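Local coordinates for DUF871 domain-containing protein (Enterococcus faecalis, PDB 2P0O), which is of unknown function in the cell but probably acts as a 6-phospho-N-acetylmuramidase built on a TIM barrel, at residues A[161-164]-A[165-168]; A[193-196]-A[197-200]. All coordinates share one frame; numbering follows the deposited sequence.

Contact 1. Residues A[161-164]-A[165-168]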
loop_
_atom_site.group_PDB
_atom_site.type_symbol
_atom_site.label_atom_id
_atom_site.label_comp_id
_atom_site.label_asym_id
_atom_site.label_seq_id
_atom_site.Cartn_x
_atom_site.Cartn_y
_atom_site.Cartn_z
ATOM N N ASN A 161 -1.273 1.148 16.339
ATOM C CA ASN A 161 -2.621 0.658 16.576
ATOM C C ASN A 161 -3.284 1.460 17.679
ATOM O O ASN A 161 -4.451 1.844 17.576
ATOM C CB ASN A 161 -2.605 -0.812 16.996
ATOM C CG ASN A 161 -2.409 -1.741 15.830
ATOM O OD1 ASN A 161 -2.422 -1.325 14.668
ATOM N ND2 ASN A 161 -2.246 -3.024 16.129
ATOM N N GLU A 162 -2.504 1.723 18.721
ATOM C CA GLU A 162 -2.944 2.503 19.864
ATOM C C GLU A 162 -3.371 3.897 19.434
ATOM O O GLU A 162 -4.442 4.367 19.812
ATOM C CB GLU A 162 -1.804 2.590 20.870
ATOM C CG GLU A 162 -2.169 3.098 22.236
ATOM C CD GLU A 162 -0.983 3.035 23.223
ATOM O OE1 GLU A 162 0.063 3.717 23.010
ATOM O OE2 GLU A 162 -1.101 2.288 24.221
ATOM N N LYS A 163 -2.529 4.542 18.625
ATOM C CA LYS A 163 -2.775 5.894 18.151
ATOM C C LYS A 163 -4.013 5.940 17.264
ATOM O O LYS A 163 -4.886 6.778 17.452
ATOM C CB LYS A 163 -1.534 6.410 17.405
ATOM C CG LYS A 163 -1.563 7.870 16.951
ATOM C CD LYS A 163 -1.722 8.860 18.098
ATOM C CE LYS A 163 -0.427 9.129 18.819
ATOM N NZ LYS A 163 -0.728 10.004 19.978
ATOM N N ASN A 164 -4.092 5.017 16.313
ATOM C CA ASN A 164 -5.168 5.006 15.345
ATOM C C ASN A 164 -6.551 4.806 15.984
ATOM O O ASN A 164 -7.524 5.463 15.589
ATOM C CB ASN A 164 -4.900 3.971 14.240
ATOM C CG ASN A 164 -3.654 4.294 13.419
ATOM O OD1 ASN A 164 -3.141 5.425 13.437
ATOM N ND2 ASN A 164 -3.154 3.295 12.705
ATOM N N ARG A 165 -6.630 3.907 16.961
ATOM C CA ARG A 165 -7.885 3.652 17.670
ATOM C C ARG A 165 -8.389 4.917 18.339
ATOM O O ARG A 165 -9.553 5.270 18.216
ATOM C CB ARG A 165 -7.697 2.550 18.704
ATOM C CG ARG A 165 -8.471 1.282 18.384
ATOM C CD ARG A 165 -8.375 0.170 19.476
ATOM N NE ARG A 165 -8.240 0.683 20.841
ATOM C CZ ARG A 165 -9.257 0.939 21.667
ATOM N NH1 ARG A 165 -10.515 0.745 21.280
ATOM N NH2 ARG A 165 -9.006 1.399 22.886
ATOM N N TRP A 166 -7.477 5.589 19.036
ATOM C CA TRP A 166 -7.711 6.892 19.651
ATOM C C TRP A 166 -8.179 7.896 18.606
ATOM O O TRP A 166 -9.249 8.493 18.756
ATOM C CB TRP A 166 -6.421 7.368 20.319
ATOM C CG TRP A 166 -6.479 8.723 20.967
ATOM C CD1 TRP A 166 -7.163 9.063 22.115
ATOM C CD2 TRP A 166 -5.785 9.911 20.549
ATOM N NE1 TRP A 166 -6.945 10.393 22.421
ATOM C CE2 TRP A 166 -6.104 10.934 21.480
ATOM C CE3 TRP A 166 -4.931 10.214 19.482
ATOM C CZ2 TRP A 166 -5.601 12.236 21.363
ATOM C CZ3 TRP A 166 -4.428 11.499 19.372
ATOM C CH2 TRP A 166 -4.768 12.496 20.299
ATOM N N LEU A 167 -7.391 8.060 17.543
ATOM C CA LEU A 167 -7.748 8.975 16.453
ATOM C C LEU A 167 -9.157 8.714 15.944
ATOM O O LEU A 167 -9.954 9.640 15.838
ATOM C CB LEU A 167 -6.719 8.945 15.303
ATOM C CG LEU A 167 -5.305 9.451 15.617
ATOM C CD1 LEU A 167 -4.270 9.014 14.572
ATOM C CD2 LEU A 167 -5.243 10.957 15.832
ATOM N N LYS A 168 -9.475 7.455 15.655
ATOM C CA LYS A 168 -10.791 7.109 15.120
ATOM C C LYS A 168 -11.901 7.341 16.153
ATOM O O LYS A 168 -13.029 7.703 15.799
ATOM C CB LYS A 168 -10.831 5.656 14.628
ATOM C CG LYS A 168 -9.838 5.307 13.495
ATOM C CD LYS A 168 -10.250 5.869 12.149
ATOM C CE LYS A 168 -11.405 5.084 11.549
ATOM N NZ LYS A 168 -12.155 5.900 10.560
#
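Leu167 and Lys163 meet one turn apart on helix 157-169, where Leu167 turns inward and Lys163 lies at the border. Leu167 CD1 lies 3.8 Å from Lys163 CG and also touches the amide oxygen of Asn164, 3.9 Å from OD1. That oxygen is satisfied by a hydrogen bond from His145, and both Asn164 and Leu167 pack on Val174 of strand 173-178. The backbone is equally firm here: Leu167 N reaches Lys163 O at 2.8 Å with an N-H...O angle of 174°, and Lys168 N is bonded to Asn164 O at the same length. Toward solvent the grip slackens. Trp166 N is 3.4 Å from Glu162 O, a weak bond, and Glu162 and Arg165 extend their charged ends away from one another. Between these two sides Lys163 runs beside the Trp166 ring. The bend at chi2 (60°) sets its CD 3.7 Å from Trp166 CE3, an oblique methylene-to-ring contact, and a second at chi3 (80°) steers the chain beyond. Lys168 turns the other way, to a salt bridge with Asp217. Such division into a buried and a wet face is typical of the amphipathic helices around a TIM barrel, here within the beta-alpha-beta unit 141-144, 157-169, 173-178.

Contact 2. Residues A[193-196]-A[197-200]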
loop_
_atom_site.group_PDB
_atom_site.type_symbol
_atom_site.label_atom_id
_atom_site.label_comp_id
_atom_site.label_asym_id
_atom_site.label_seq_id
_atom_site.Cartn_x
_atom_site.Cartn_y
_atom_site.Cartn_z
ATOM N N PRO A 193 8.781 4.358 4.633
ATOM C CA PRO A 193 7.673 3.717 5.295
ATOM C C PRO A 193 7.196 4.563 6.472
ATOM O O PRO A 193 7.938 5.393 6.986
ATOM C CB PRO A 193 8.307 2.427 5.832
ATOM C CG PRO A 193 9.707 2.868 6.205
ATOM C CD PRO A 193 10.093 3.886 5.146
ATOM N N THR A 194 5.970 4.333 6.905
ATOM C CA THR A 194 5.534 4.716 8.238
ATOM C C THR A 194 5.979 3.679 9.286
ATOM O O THR A 194 6.529 4.054 10.301
ATOM C CB THR A 194 3.996 4.886 8.270
ATOM O OG1 THR A 194 3.633 5.994 7.452
ATOM C CG2 THR A 194 3.478 5.115 9.669
ATOM N N LEU A 195 5.687 2.401 9.059
ATOM C CA LEU A 195 5.967 1.365 10.036
ATOM C C LEU A 195 7.304 0.768 9.699
ATOM O O LEU A 195 7.559 0.427 8.542
ATOM C CB LEU A 195 4.906 0.266 10.011
ATOM C CG LEU A 195 3.536 0.663 10.625
ATOM C CD1 LEU A 195 2.412 0.005 9.875
ATOM C CD2 LEU A 195 3.423 0.314 12.081
ATOM N N GLU A 196 8.164 0.657 10.698
ATOM C CA GLU A 196 9.511 0.119 10.449
ATOM C C GLU A 196 9.472 -1.314 9.904
ATOM O O GLU A 196 10.370 -1.699 9.184
ATOM C CB GLU A 196 10.373 0.166 11.704
ATOM C CG GLU A 196 11.925 0.017 11.441
ATOM C CD GLU A 196 12.454 0.985 10.378
ATOM O OE1 GLU A 196 11.890 2.110 10.201
ATOM O OE2 GLU A 196 13.420 0.612 9.688
ATOM N N LYS A 197 8.477 -2.119 10.302
ATOM C CA LYS A 197 8.402 -3.495 9.793
ATOM C C LYS A 197 8.207 -3.541 8.266
ATOM O O LYS A 197 8.370 -4.581 7.647
ATOM C CB LYS A 197 7.289 -4.279 10.505
ATOM C CG LYS A 197 5.888 -3.752 10.146
ATOM C CD LYS A 197 4.781 -4.680 10.730
ATOM C CE LYS A 197 3.419 -4.031 10.467
ATOM N NZ LYS A 197 2.307 -4.804 11.039
ATOM N N HIS A 198 7.857 -2.419 7.650
ATOM C CA HIS A 198 7.711 -2.390 6.210
ATOM C C HIS A 198 8.980 -2.035 5.460
ATOM O O HIS A 198 8.980 -2.008 4.238
ATOM C CB HIS A 198 6.575 -1.468 5.818
ATOM C CG HIS A 198 5.226 -2.024 6.173
ATOM N ND1 HIS A 198 4.112 -1.234 6.337
ATOM C CD2 HIS A 198 4.823 -3.296 6.402
ATOM C CE1 HIS A 198 3.074 -1.995 6.644
ATOM N NE2 HIS A 198 3.484 -3.250 6.703
ATOM N N ARG A 199 10.057 -1.777 6.204
ATOM C CA ARG A 199 11.314 -1.342 5.623
ATOM C C ARG A 199 11.831 -2.421 4.682
ATOM O O ARG A 199 12.058 -3.559 5.094
ATOM C CB ARG A 199 12.345 -1.040 6.737
ATOM C CG ARG A 199 13.783 -0.702 6.238
ATOM C CD ARG A 199 13.971 0.779 5.967
ATOM N NE ARG A 199 13.471 1.637 7.044
ATOM C CZ ARG A 199 13.138 2.918 6.894
ATOM N NH1 ARG A 199 13.257 3.521 5.709
ATOM N NH2 ARG A 199 12.727 3.603 7.956
ATOM N N GLY A 200 12.019 -2.034 3.422
ATOM C CA GLY A 200 12.519 -2.939 2.401
ATOM C C GLY A 200 11.557 -4.067 2.062
ATOM O O GLY A 200 11.987 -5.068 1.485
HETATM O O HOH W 1 4.511 1.612 6.499
#
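Arg199 grips Glu196 side-on, in a two-pronged salt bridge three residues apart. Its NE donates to Glu196 OE2 at 2.8 Å, an almost straight bond of 172°, while NH2 meets the syn lone pair of Glu196 OE1 at 2.8 Å. Both oxygens lie near the guanidinium plane, though the carboxylate is turned 34° against it. Pro193 crosses one face of the guanidinium, with CG over its centre, 3.5 Å from Arg199 CZ. The Arg199 chain leaves with CG trans to the backbone N (chi1 174°) and then bends at chi2 and chi3, which carries the guanidinium back over the proline. The backbone beneath is a short 3-10 turn in the long loop between strand 173-178 and helix 203-212 of the TIM barrel: His198 N bonds to Leu195 O at 3.0 Å, and Arg199 N bonds to Glu196 O. Leu195 CD1 lies 3.9 Å from His198 CE1, and a water joins His198 ND1 to Leu195 N. Farther out, the backbone nitrogens of Gly154 and Glu152 bond Glu196 OE1 and OE2 respectively, and the carbonyls of Tyr148 and Ala190 take Arg199 NH2 and NH1. Leu195 and His198 both rest on Leu210 of helix 203-212.

Both contacts are local and partly buried, and both belong to the TIM barrel, with centres 18 Å apart and no direct touch. Contact 1 lies farther out, about 19 Å from the chain centre against 11 Å for contact 2. Regular alpha-helical bonds carry contact 1, whose side chains add mainly apolar packing, partly on an indole ring; in contact 2, where the loop has little regular structure, a salt bridge, a proline and a water take a larger share. Helix 157-169 is common ground: it contains contact 1, and Leu195 and Lys197 of contact 2 reach its first turn at Thr157. The segment after strand 141-144 also serves both, through His145, which bonds Asn164 and touches Thr194.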